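Local coordinates for lipase-esterase related protein (Clostridium acetobutylicum, PDB 3E0X) that probably acts as a hydrolase of the alpha/beta hydrolase fold, its natural substrate not established, and holds ortho-xylene in its pocket in this crystal, at residues S25-K30 and I89-G94; L20-S25 and A96-V101; Y141-E144 and G148-N151. All coordinates share one frame; numbering follows the deposited sequence.

Contact 1 (S25-K30 and I89-G94); sequences SGCNLK and IGYSMG. With OXE (ortho-xylene), chain C.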
ATOM      1  N   SER A  25      -5.282   4.166  -1.332  1.00 10.63           N
ATOM      2  CA  SER A  25      -6.149   5.282  -1.649  1.00 10.42           C
ATOM      3  C   SER A  25      -7.424   5.236  -0.844  1.00 10.17           C
ATOM      4  O   SER A  25      -8.107   4.195  -0.800  1.00 10.92           O
ATOM      5  CB  SER A  25      -6.533   5.197  -3.117  1.00 11.31           C
ATOM      6  OG  SER A  25      -5.359   5.192  -3.892  1.00 12.94           O
ATOM      7  N   GLY A  26      -7.737   6.347  -0.181  1.00  9.78           N
ATOM      8  CA  GLY A  26      -9.057   6.486   0.436  1.00 10.12           C
ATOM      9  C   GLY A  26      -9.271   5.583   1.640  1.00 10.48           C
ATOM     10  O   GLY A  26     -10.412   5.427   2.119  1.00 11.79           O
ATOM     11  N   CYS A  27      -8.211   4.945   2.130  1.00 10.83           N
ATOM     12  CA  CYS A  27      -8.363   4.127   3.329  1.00 11.72           C
ATOM     13  C   CYS A  27      -7.365   4.533   4.396  1.00 11.07           C
ATOM     14  O   CYS A  27      -6.925   5.652   4.394  1.00 11.08           O
ATOM     15  CB  CYS A  27      -8.409   2.635   3.031  1.00 14.19           C
ATOM     16  SG  CYS A  27      -7.026   1.998   2.136  1.00 18.67           S
ATOM     17  N   ASN A  28      -7.109   3.647   5.341  1.00 10.95           N
ATOM     18  CA  ASN A  28      -6.255   3.944   6.479  0.50 11.08           C
ATOM     19  C   ASN A  28      -5.673   2.627   6.986  1.00 10.42           C
ATOM     20  O   ASN A  28      -5.855   1.590   6.357  1.00 10.17           O
ATOM     21  CB  ASN A  28      -7.084   4.641   7.555  0.50 11.97           C
ATOM     22  CG  ASN A  28      -8.404   3.955   7.778  0.50 13.59           C
ATOM     23  OD1 ASN A  28      -8.451   2.786   8.175  0.50 14.03           O
ATOM     24  ND2 ASN A  28      -9.495   4.671   7.506  0.50 15.66           N
ATOM     25  N   LEU A  29      -4.958   2.653   8.114  1.00 10.34           N
ATOM     26  CA  LEU A  29      -4.268   1.432   8.547  1.00 10.07           C
ATOM     27  C   LEU A  29      -5.237   0.288   8.879  1.00 10.06           C
ATOM     28  O   LEU A  29      -4.825  -0.869   8.941  1.00 11.36           O
ATOM     29  CB  LEU A  29      -3.357   1.722   9.767  1.00 10.00           C
ATOM     30  CG  LEU A  29      -4.043   2.205  11.044  1.00 10.58           C
ATOM     31  CD1 LEU A  29      -4.596   1.052  11.888  1.00 12.94           C
ATOM     32  CD2 LEU A  29      -3.070   3.025  11.910  1.00 10.91           C
ATOM     33  N   LYS A  30      -6.516   0.614   9.098  1.00 10.27           N
ATOM     34  CA  LYS A  30      -7.538  -0.383   9.427  0.50 11.45           C
ATOM     35  C   LYS A  30      -7.701  -1.452   8.340  1.00 10.73           C
ATOM     36  O   LYS A  30      -8.187  -2.562   8.602  1.00 11.76           O
ATOM     37  CB  LYS A  30      -8.888   0.303   9.692  0.50 11.63           C
ATOM     38  CG  LYS A  30      -8.887   1.276  10.892  0.50 12.77           C
ATOM     39  CD  LYS A  30     -10.207   2.080  11.031  0.50 13.60           C
ATOM     40  CE  LYS A  30     -10.538   2.927   9.787  0.50 16.02           C
ATOM     41  NZ  LYS A  30     -11.905   3.580   9.745  0.50 15.23           N
ATOM     42  N   ILE A  89       5.592  -2.748   3.469  1.00  8.83           N
ATOM     43  CA  ILE A  89       4.458  -3.440   2.866  0.50  9.32           C
ATOM     44  C   ILE A  89       3.488  -2.358   2.426  1.00  9.38           C
ATOM     45  O   ILE A  89       2.882  -1.727   3.288  1.00  9.56           O
ATOM     46  CB  ILE A  89       3.741  -4.327   3.944  0.50  9.30           C
ATOM     47  CG1 ILE A  89       4.722  -5.310   4.612  0.50 10.63           C
ATOM     48  CG2 ILE A  89       2.527  -5.024   3.347  0.50 10.36           C
ATOM     49  CD1 ILE A  89       5.238  -6.399   3.707  0.50 11.33           C
ATOM     50  N   GLY A  90       3.356  -2.131   1.123  1.00  8.53           N
ATOM     51  CA  GLY A  90       2.496  -1.067   0.643  1.00  8.14           C
ATOM     52  C   GLY A  90       1.354  -1.615  -0.186  1.00  8.86           C
ATOM     53  O   GLY A  90       1.578  -2.404  -1.107  1.00  9.91           O
ATOM     54  N   TYR A  91       0.138  -1.177   0.131  1.00  9.05           N
ATOM     55  CA  TYR A  91      -1.044  -1.625  -0.589  1.00  8.55           C
ATOM     56  C   TYR A  91      -1.624  -0.527  -1.462  1.00  9.09           C
ATOM     57  O   TYR A  91      -1.734   0.602  -0.998  1.00 10.01           O
ATOM     58  CB  TYR A  91      -2.104  -1.993   0.467  1.00  8.61           C
ATOM     59  CG  TYR A  91      -3.528  -2.140  -0.036  1.00  8.50           C
ATOM     60  CD1 TYR A  91      -3.853  -3.027  -1.073  1.00  8.25           C
ATOM     61  CD2 TYR A  91      -4.558  -1.387   0.527  1.00  9.42           C
ATOM     62  CE1 TYR A  91      -5.177  -3.194  -1.527  1.00  9.53           C
ATOM     63  CE2 TYR A  91      -5.887  -1.507   0.060  1.00  8.61           C
ATOM     64  CZ  TYR A  91      -6.192  -2.420  -0.950  1.00  7.65           C
ATOM     65  OH  TYR A  91      -7.488  -2.570  -1.387  1.00 10.98           O
ATOM     66  N   SER A  92      -2.034  -0.861  -2.695  1.00  9.76           N
ATOM     67  CA  SER A  92      -2.713   0.118  -3.532  1.00 10.39           C
ATOM     68  C   SER A  92      -1.763   1.313  -3.775  1.00  9.89           C
ATOM     69  O   SER A  92      -0.602   1.098  -4.159  1.00 10.49           O
ATOM     70  CB  SER A  92      -4.087   0.439  -2.893  1.00 11.49           C
ATOM     71  OG  SER A  92      -4.616   1.732  -3.164  1.00 15.20           O
HETATM   72  N   MSE A  93      -2.234   2.537  -3.568  1.00  9.98           N
HETATM   73  CA  MSE A  93      -1.350   3.705  -3.644  1.00  9.89           C
HETATM   74  C   MSE A  93      -0.072   3.502  -2.795  1.00  9.36           C
HETATM   75  O   MSE A  93       1.029   3.972  -3.183  1.00  9.84           O
HETATM   76  CB  MSE A  93      -2.071   4.977  -3.174  1.00  9.74           C
HETATM   77  CG  MSE A  93      -1.219   6.246  -3.317  1.00 11.72           C
HETATM   78 SE   MSE A  93      -2.246   7.805  -2.777  0.60 14.66          SE
HETATM   79  CE  MSE A  93      -2.451   7.328  -0.901  1.00 12.83           C
ATOM     80  N   GLY A  94      -0.210   2.805  -1.667  1.00  8.64           N
ATOM     81  CA  GLY A  94       0.919   2.486  -0.787  1.00  8.92           C
ATOM     82  C   GLY A  94       1.992   1.687  -1.497  1.00  8.73           C
ATOM     83  O   GLY A  94       3.156   1.765  -1.107  1.00  9.09           O
TER
HETATM   84  C1  OXE C 243      -8.517   1.327  -3.338  1.00 27.92           C
HETATM   85  C2  OXE C 243      -8.394   1.110  -1.879  1.00 27.57           C
HETATM   86  C3  OXE C 243      -9.513   0.753  -1.130  1.00 28.21           C
HETATM   87  C4  OXE C 243     -10.736   0.590  -1.789  1.00 28.15           C
HETATM   88  C5  OXE C 243     -10.866   0.801  -3.166  1.00 26.84           C
HETATM   89  C6  OXE C 243      -9.759   1.157  -3.955  1.00 27.06           C
HETATM   90  C1' OXE C 243      -7.285   1.687  -4.130  1.00 22.20           C
HETATM   91  C2' OXE C 243      -7.063   1.297  -1.217  1.00 27.82           C
HETATM   92  O   HOH W   1      -5.861   3.338  -5.886  1.00 23.04           O
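What looks like the nucleophile elbow of an alpha/beta hydrolase, the G-x-S-x-G turn from strand 86-91 into helix 93-102, meets the loop after strand 18-22 here, Ser-25 lying against Ser-92 and the selenomethionine Met-93. Ser-92 sits at the apex with the positive phi (61°) expected of such an elbow, and the turn is closed by a weak bond from Gly-94 N to Tyr-91 O. Ser-25 N points almost straight at Ser-92 OG, 3.1 Å away, with 164° at the hydrogen; the hydroxyl's exact place is less certain, because it stands too near a xylene methyl in the model. Ser-25 OG turns away from its own carbonyl carbon and rests 3.4 Å from Met-93 CB, while a water 2.8 Å from Ser-25 OG reaches weakly to Ser-92 OG. Farther along, Cys-27 SG comes to the edge of the Tyr-91 ring, 4.2 Å from CE2 and 80° off the ring normal, a sulfur-aromatic contact. One ring face has Ser-92 CB over its centre, 3.7 Å above the plane. The xylene methyl C2' lies between these groups, 3.3 Å from Tyr-91 CE2 and 3.4 Å from Cys-27 SG, and Tyr-91 OH is held by His-227 O. By analogy with the family, Ser-92 is probably the nucleophile, and the backbone N atoms of Ser-25 and Met-93 would be placed to form an oxyanion hole, as in relatives, though here Ser-25 N is bonded to Ser-92 OG.

Contact 2 (L20-S25 and A96-V101); sequences LFVHGS and AIVLGV. With OXE (ortho-xylene), chain C.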
ATOM      1  N   LEU A  20       6.678  -2.479   8.176  1.00 10.04           N
ATOM      2  CA  LEU A  20       5.995  -1.188   8.207  1.00 10.41           C
ATOM      3  C   LEU A  20       4.962  -1.204   7.071  1.00 10.08           C
ATOM      4  O   LEU A  20       5.326  -1.296   5.893  1.00 10.59           O
ATOM      5  CB  LEU A  20       7.021  -0.055   8.025  1.00 10.79           C
ATOM      6  CG  LEU A  20       6.445   1.359   8.012  1.00 12.23           C
ATOM      7  CD1 LEU A  20       5.736   1.709   9.285  1.00 12.86           C
ATOM      8  CD2 LEU A  20       7.531   2.379   7.750  1.00 12.88           C
ATOM      9  N   PHE A  21       3.679  -1.121   7.446  1.00 10.12           N
ATOM     10  CA  PHE A  21       2.562  -1.238   6.511  1.00  9.61           C
ATOM     11  C   PHE A  21       2.077   0.134   6.115  1.00  9.80           C
ATOM     12  O   PHE A  21       1.774   0.972   6.987  1.00  9.81           O
ATOM     13  CB  PHE A  21       1.386  -1.976   7.173  1.00 10.06           C
ATOM     14  CG  PHE A  21       1.691  -3.414   7.579  1.00 10.26           C
ATOM     15  CD1 PHE A  21       1.163  -4.487   6.850  1.00 11.74           C
ATOM     16  CD2 PHE A  21       2.452  -3.707   8.720  1.00 11.64           C
ATOM     17  CE1 PHE A  21       1.407  -5.823   7.239  1.00 13.13           C
ATOM     18  CE2 PHE A  21       2.685  -5.021   9.112  1.00 11.04           C
ATOM     19  CZ  PHE A  21       2.176  -6.077   8.394  1.00 12.42           C
ATOM     20  N   VAL A  22       1.911   0.328   4.808  1.00  8.43           N
ATOM     21  CA  VAL A  22       1.444   1.587   4.258  1.00  8.81           C
ATOM     22  C   VAL A  22       0.202   1.309   3.415  1.00  9.12           C
ATOM     23  O   VAL A  22       0.264   0.613   2.389  1.00  9.93           O
ATOM     24  CB  VAL A  22       2.516   2.226   3.356  1.00  8.64           C
ATOM     25  CG1 VAL A  22       1.996   3.520   2.774  1.00 10.32           C
ATOM     26  CG2 VAL A  22       3.808   2.459   4.133  1.00 10.98           C
ATOM     27  N   HIS A  23      -0.911   1.904   3.834  1.00  8.88           N
ATOM     28  CA  HIS A  23      -2.205   1.653   3.205  1.00  8.99           C
ATOM     29  C   HIS A  23      -2.340   2.419   1.884  1.00  9.84           C
ATOM     30  O   HIS A  23      -1.413   3.104   1.439  1.00 10.64           O
ATOM     31  CB  HIS A  23      -3.318   2.054   4.175  1.00  9.32           C
ATOM     32  CG  HIS A  23      -3.396   3.525   4.381  1.00  8.49           C
ATOM     33  ND1 HIS A  23      -2.891   4.183   5.489  1.00 11.42           N
ATOM     34  CD2 HIS A  23      -3.908   4.484   3.580  1.00  7.30           C
ATOM     35  CE1 HIS A  23      -3.125   5.483   5.366  1.00  7.00           C
ATOM     36  NE2 HIS A  23      -3.713   5.690   4.202  1.00 11.34           N
ATOM     37  N   GLY A  24      -3.525   2.327   1.296  1.00 10.96           N
ATOM     38  CA  GLY A  24      -3.747   2.858  -0.046  1.00 12.02           C
ATOM     39  C   GLY A  24      -4.771   3.974  -0.120  1.00 11.23           C
ATOM     40  O   GLY A  24      -5.071   4.662   0.874  1.00 11.17           O
ATOM     41  N   SER A  25      -5.282   4.166  -1.332  1.00 10.63           N
ATOM     42  CA  SER A  25      -6.149   5.282  -1.649  1.00 10.42           C
ATOM     43  C   SER A  25      -7.424   5.236  -0.844  1.00 10.17           C
ATOM     44  O   SER A  25      -8.107   4.195  -0.800  1.00 10.92           O
ATOM     45  CB  SER A  25      -6.533   5.197  -3.117  1.00 11.31           C
ATOM     46  OG  SER A  25      -5.359   5.192  -3.892  1.00 12.94           O
ATOM     47  N   ALA A  96       2.954   2.147  -4.683  1.00  9.19           N
ATOM     48  CA  ALA A  96       3.776   3.168  -5.323  1.00  9.44           C
ATOM     49  C   ALA A  96       4.610   3.891  -4.269  1.00  8.41           C
ATOM     50  O   ALA A  96       5.777   4.184  -4.490  1.00  9.88           O
ATOM     51  CB  ALA A  96       2.907   4.145  -6.104  1.00  9.92           C
ATOM     52  N   ILE A  97       4.017   4.179  -3.110  1.00  8.39           N
ATOM     53  CA  ILE A  97       4.732   4.926  -2.061  1.00  8.38           C
ATOM     54  C   ILE A  97       5.969   4.140  -1.600  1.00  9.37           C
ATOM     55  O   ILE A  97       7.069   4.726  -1.472  1.00 10.32           O
ATOM     56  CB  ILE A  97       3.799   5.267  -0.873  1.00  9.04           C
ATOM     57  CG1 ILE A  97       2.734   6.264  -1.329  1.00  8.82           C
ATOM     58  CG2 ILE A  97       4.609   5.813   0.297  1.00  8.99           C
ATOM     59  CD1 ILE A  97       1.565   6.362  -0.350  1.00  9.20           C
ATOM     60  N   VAL A  98       5.808   2.835  -1.352  1.00  8.65           N
ATOM     61  CA  VAL A  98       6.947   2.081  -0.811  1.00  9.33           C
ATOM     62  C   VAL A  98       8.041   1.888  -1.863  1.00  8.91           C
ATOM     63  O   VAL A  98       9.230   1.835  -1.514  1.00 10.08           O
ATOM     64  CB  VAL A  98       6.571   0.765  -0.085  1.00  8.57           C
ATOM     65  CG1 VAL A  98       5.647   1.095   1.089  1.00  9.77           C
ATOM     66  CG2 VAL A  98       5.888  -0.238  -1.055  1.00 10.30           C
ATOM     67  N   LEU A  99       7.657   1.802  -3.146  1.00  9.14           N
ATOM     68  CA  LEU A  99       8.667   1.814  -4.203  1.00  9.17           C
ATOM     69  C   LEU A  99       9.422   3.156  -4.193  1.00  9.68           C
ATOM     70  O   LEU A  99      10.663   3.200  -4.340  1.00 10.70           O
ATOM     71  CB  LEU A  99       7.992   1.560  -5.548  1.00  9.46           C
ATOM     72  CG  LEU A  99       7.394   0.150  -5.704  1.00 10.92           C
ATOM     73  CD1 LEU A  99       6.479   0.101  -6.938  1.00 12.35           C
ATOM     74  CD2 LEU A  99       8.506  -0.916  -5.782  1.00 13.37           C
ATOM     75  N   GLY A 100       8.693   4.257  -4.010  1.00  8.81           N
ATOM     76  CA  GLY A 100       9.346   5.566  -3.937  1.00  9.64           C
ATOM     77  C   GLY A 100      10.282   5.679  -2.732  1.00  9.32           C
ATOM     78  O   GLY A 100      11.360   6.279  -2.804  1.00 10.88           O
ATOM     79  N   VAL A 101       9.875   5.098  -1.604  1.00  9.91           N
ATOM     80  CA  VAL A 101      10.729   5.096  -0.399  1.00  9.71           C
ATOM     81  C   VAL A 101      11.994   4.265  -0.623  1.00 10.34           C
ATOM     82  O   VAL A 101      13.094   4.664  -0.194  1.00 10.56           O
ATOM     83  CB  VAL A 101       9.967   4.639   0.860  1.00 10.06           C
ATOM     84  CG1 VAL A 101      10.913   4.608   2.062  1.00 10.12           C
ATOM     85  CG2 VAL A 101       8.839   5.628   1.118  1.00 10.38           C
TER
HETATM   86  C1  OXE C 243      -8.517   1.327  -3.338  1.00 27.92           C
HETATM   87  C2  OXE C 243      -8.394   1.110  -1.879  1.00 27.57           C
HETATM   88  C3  OXE C 243      -9.513   0.753  -1.130  1.00 28.21           C
HETATM   89  C4  OXE C 243     -10.736   0.590  -1.789  1.00 28.15           C
HETATM   90  C5  OXE C 243     -10.866   0.801  -3.166  1.00 26.84           C
HETATM   91  C6  OXE C 243      -9.759   1.157  -3.955  1.00 27.06           C
HETATM   92  C1' OXE C 243      -7.285   1.687  -4.130  1.00 22.20           C
HETATM   93  C2' OXE C 243      -7.063   1.297  -1.217  1.00 27.82           C
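Val-22, at the end of strand 18-22, packs its two methyls against Ile-97 and Val-98 of helix 93-102, one of the places where a helix lies on the central sheet of this alpha/beta hydrolase fold. The tighter touch is Val-22 CG2 against Val-98 CG1 at 3.8 Å; the same Val-98 methyl is 4.0 Å from Val-22 CB, and the two valines slip past each other in opposite directions instead of meeting end on. The other branch, Val-22 CG1, lies opposite the backbone N (chi1 179°), which sends it to the Ile-97 side, where it stands 4.2 Å from Ile-97 CD1. No hydrogen bond crosses; the contact is wholly apolar and buried.

A second shell sets these side chains in place. Val-98 also rests on Leu-88 of strand 86-91, and Ile-97 is backed by Val-63 and Tyr-66 of helix 63-76 and by Leu-49. Strand 18-22 is fixed through backbone bonds to both neighbours, Val-22 pairing with Ile-89 and Phe-21 with Ile-45 and Leu-47. Phe-21 points away from the helix and meets Phe-32 edge to face on the other side of the sheet. Beyond Val-22 the chain leaves the strand and runs to the ligand pocket, where Gly-24 C comes within 3.7 Å of the xylene methyl C2'.

Contact 3 (Y141-E144 and G148-N151); sequences YLLE and GIDN. With OXE (ortho-xylene), chain C.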
ATOM      1  N   TYR A 141     -18.468   1.274  -9.204  1.00 10.43           N
ATOM      2  CA  TYR A 141     -17.216   0.806  -9.783  1.00 10.50           C
ATOM      3  C   TYR A 141     -16.250   0.398  -8.675  1.00 11.02           C
ATOM      4  O   TYR A 141     -15.578  -0.626  -8.806  1.00 11.35           O
ATOM      5  CB  TYR A 141     -16.577   1.877 -10.676  1.00 11.85           C
ATOM      6  CG  TYR A 141     -15.354   1.361 -11.399  1.00 11.99           C
ATOM      7  CD1 TYR A 141     -15.503   0.492 -12.460  1.00 12.47           C
ATOM      8  CD2 TYR A 141     -14.062   1.739 -11.020  1.00 13.43           C
ATOM      9  CE1 TYR A 141     -14.417  -0.007 -13.146  1.00 14.82           C
ATOM     10  CE2 TYR A 141     -12.929   1.239 -11.704  1.00 12.17           C
ATOM     11  CZ  TYR A 141     -13.134   0.364 -12.758  1.00 12.92           C
ATOM     12  OH  TYR A 141     -12.045  -0.131 -13.450  1.00 14.95           O
ATOM     13  N   LEU A 142     -16.205   1.158  -7.582  1.00 11.31           N
ATOM     14  CA  LEU A 142     -15.329   0.790  -6.476  0.50 11.66           C
ATOM     15  C   LEU A 142     -15.682  -0.608  -5.953  1.00 11.23           C
ATOM     16  O   LEU A 142     -14.809  -1.456  -5.730  1.00 12.10           O
ATOM     17  CB  LEU A 142     -15.429   1.828  -5.370  0.50 12.67           C
ATOM     18  CG  LEU A 142     -14.410   1.713  -4.259  0.50 12.84           C
ATOM     19  CD1 LEU A 142     -13.008   1.762  -4.843  0.50 12.55           C
ATOM     20  CD2 LEU A 142     -14.628   2.848  -3.296  0.50 13.69           C
ATOM     21  N   LEU A 143     -16.984  -0.866  -5.783  1.00 10.20           N
ATOM     22  CA  LEU A 143     -17.411  -2.152  -5.296  1.00 10.44           C
ATOM     23  C   LEU A 143     -17.021  -3.248  -6.290  1.00 10.13           C
ATOM     24  O   LEU A 143     -16.657  -4.362  -5.890  1.00 10.97           O
ATOM     25  CB  LEU A 143     -18.926  -2.146  -5.027  1.00 10.66           C
ATOM     26  CG  LEU A 143     -19.323  -1.445  -3.725  1.00 11.13           C
ATOM     27  CD1 LEU A 143     -20.819  -1.146  -3.726  1.00 10.99           C
ATOM     28  CD2 LEU A 143     -18.957  -2.324  -2.535  1.00 11.89           C
ATOM     29  N   GLU A 144     -17.129  -2.966  -7.586  1.00 10.27           N
ATOM     30  CA  GLU A 144     -16.758  -3.954  -8.588  1.00 12.86           C
ATOM     31  C   GLU A 144     -15.271  -4.286  -8.458  1.00 11.77           C
ATOM     32  O   GLU A 144     -14.863  -5.459  -8.540  1.00 11.84           O
ATOM     33  CB  GLU A 144     -17.096  -3.447 -10.000  1.00 12.82           C
ATOM     34  CG  GLU A 144     -16.886  -4.486 -11.079  1.00 16.53           C
ATOM     35  CD  GLU A 144     -17.216  -3.966 -12.473  1.00 18.20           C
ATOM     36  OE1 GLU A 144     -17.610  -2.775 -12.611  1.00 23.67           O
ATOM     37  OE2 GLU A 144     -17.074  -4.766 -13.435  1.00 25.04           O
ATOM     38  N   GLY A 148     -17.107  -6.796  -4.630  1.00 13.80           N
ATOM     39  CA  GLY A 148     -18.388  -6.748  -3.948  1.00 14.14           C
ATOM     40  C   GLY A 148     -18.253  -7.009  -2.468  1.00 14.05           C
ATOM     41  O   GLY A 148     -17.152  -7.278  -1.966  1.00 14.43           O
ATOM     42  N   ILE A 149     -19.354  -6.897  -1.748  1.00 14.29           N
ATOM     43  CA  ILE A 149     -19.287  -7.055  -0.299  1.00 14.57           C
ATOM     44  C   ILE A 149     -20.029  -8.286   0.233  1.00 15.70           C
ATOM     45  O   ILE A 149     -20.336  -8.363   1.420  1.00 16.33           O
ATOM     46  CB  ILE A 149     -19.761  -5.772   0.434  1.00 14.75           C
ATOM     47  CG1 ILE A 149     -21.066  -5.196  -0.161  1.00 14.44           C
ATOM     48  CG2 ILE A 149     -18.657  -4.705   0.385  1.00 15.25           C
ATOM     49  CD1 ILE A 149     -22.315  -6.138  -0.111  1.00 16.46           C
ATOM     50  N   ASP A 150     -20.278  -9.250  -0.640  1.00 17.03           N
ATOM     51  CA  ASP A 150     -20.921 -10.480  -0.216  1.00 18.42           C
ATOM     52  C   ASP A 150     -20.079 -11.260   0.803  1.00 18.27           C
ATOM     53  O   ASP A 150     -20.621 -11.877   1.723  1.00 19.60           O
ATOM     54  CB  ASP A 150     -21.212 -11.363  -1.424  1.00 19.41           C
ATOM     55  CG  ASP A 150     -22.034 -10.661  -2.453  1.00 23.36           C
ATOM     56  OD1 ASP A 150     -23.271 -10.707  -2.316  1.00 27.46           O
ATOM     57  OD2 ASP A 150     -21.448 -10.049  -3.393  1.00 26.57           O
ATOM     58  N   ASN A 151     -18.762 -11.261   0.619  1.00 17.91           N
ATOM     59  CA  ASN A 151     -17.872 -11.864   1.614  1.00 17.05           C
ATOM     60  C   ASN A 151     -17.964 -11.000   2.878  1.00 17.18           C
ATOM     61  O   ASN A 151     -17.741  -9.793   2.813  1.00 16.48           O
ATOM     62  CB  ASN A 151     -16.449 -11.900   1.053  1.00 17.49           C
ATOM     63  CG  ASN A 151     -15.480 -12.660   1.943  1.00 17.74           C
ATOM     64  OD1 ASN A 151     -15.483 -12.514   3.165  1.00 19.48           O
ATOM     65  ND2 ASN A 151     -14.627 -13.482   1.320  1.00 19.69           N
TER
HETATM   66  C1  OXE C 243      -8.517   1.327  -3.338  1.00 27.92           C
HETATM   67  C2  OXE C 243      -8.394   1.110  -1.879  1.00 27.57           C
HETATM   68  C3  OXE C 243      -9.513   0.753  -1.130  1.00 28.21           C
HETATM   69  C4  OXE C 243     -10.736   0.590  -1.789  1.00 28.15           C
HETATM   70  C5  OXE C 243     -10.866   0.801  -3.166  1.00 26.84           C
HETATM   71  C6  OXE C 243      -9.759   1.157  -3.955  1.00 27.06           C
HETATM   72  C1' OXE C 243      -7.285   1.687  -4.130  1.00 22.20           C
HETATM   73  C2' OXE C 243      -7.063   1.297  -1.217  1.00 27.82           C
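Leu-143 and Ile-149 lie aslant to one another where helix 139-146 ends, with Leu-143 CD2 meeting Ile-149 CG2 at 3.8 Å. The helix belongs to the helical insertion between strands 109-115 and 191-196, where cap elements commonly sit in alpha/beta hydrolases. Leu-143 leaves its helix to one side, but its CD2 branch bends round to the turn. Ile-149 offers its short branch: CG1 is wedged between backbone N and carbonyl carbon (chi1 46°), and CG2 is the methyl that meets the leucine. Beside this apolar touch the backbones are tied together, Gly-148 N giving a 2.8 Å bond to Leu-143 O. The bond spans five residues, as the 6-to-1 bond of a Schellman motif does, so the helix end is consistent with one.

Both side chains also rest on Phe-158 of helix 152-158, so the turn brings two successive helices together. Asn-151 is the N-cap of that second helix, its OD1 accepting from Leu-153 N. On the pocket side, Leu-142 approaches the xylene ring in one of its two conformers, too closely for the distance to be trusted. The Gly-148 donor is tilted 25° out of the Leu-143 carbonyl plane.

From the N terminus, the chain runs along strand 18-22 and opens contact 2, then passes through Ser-25, which it shares with contact 1, into the following loop. After strand 43-47 and helix 63-76 it returns on strand 86-91, where segment 89-94 closes contact 1; helix 93-102 then closes contact 2, so the loop of contact 1 nests inside that of contact 2. Strands 18-22 and 86-91 are neighbours in the sheet, so the two contacts touch. Contact 3 follows in series, a short local loop in the helical region, its centre about 17 Å from that of contact 1. All three reach the xylene, contacts 1 and 2 from the sheet side and contact 3 from the helical insertion.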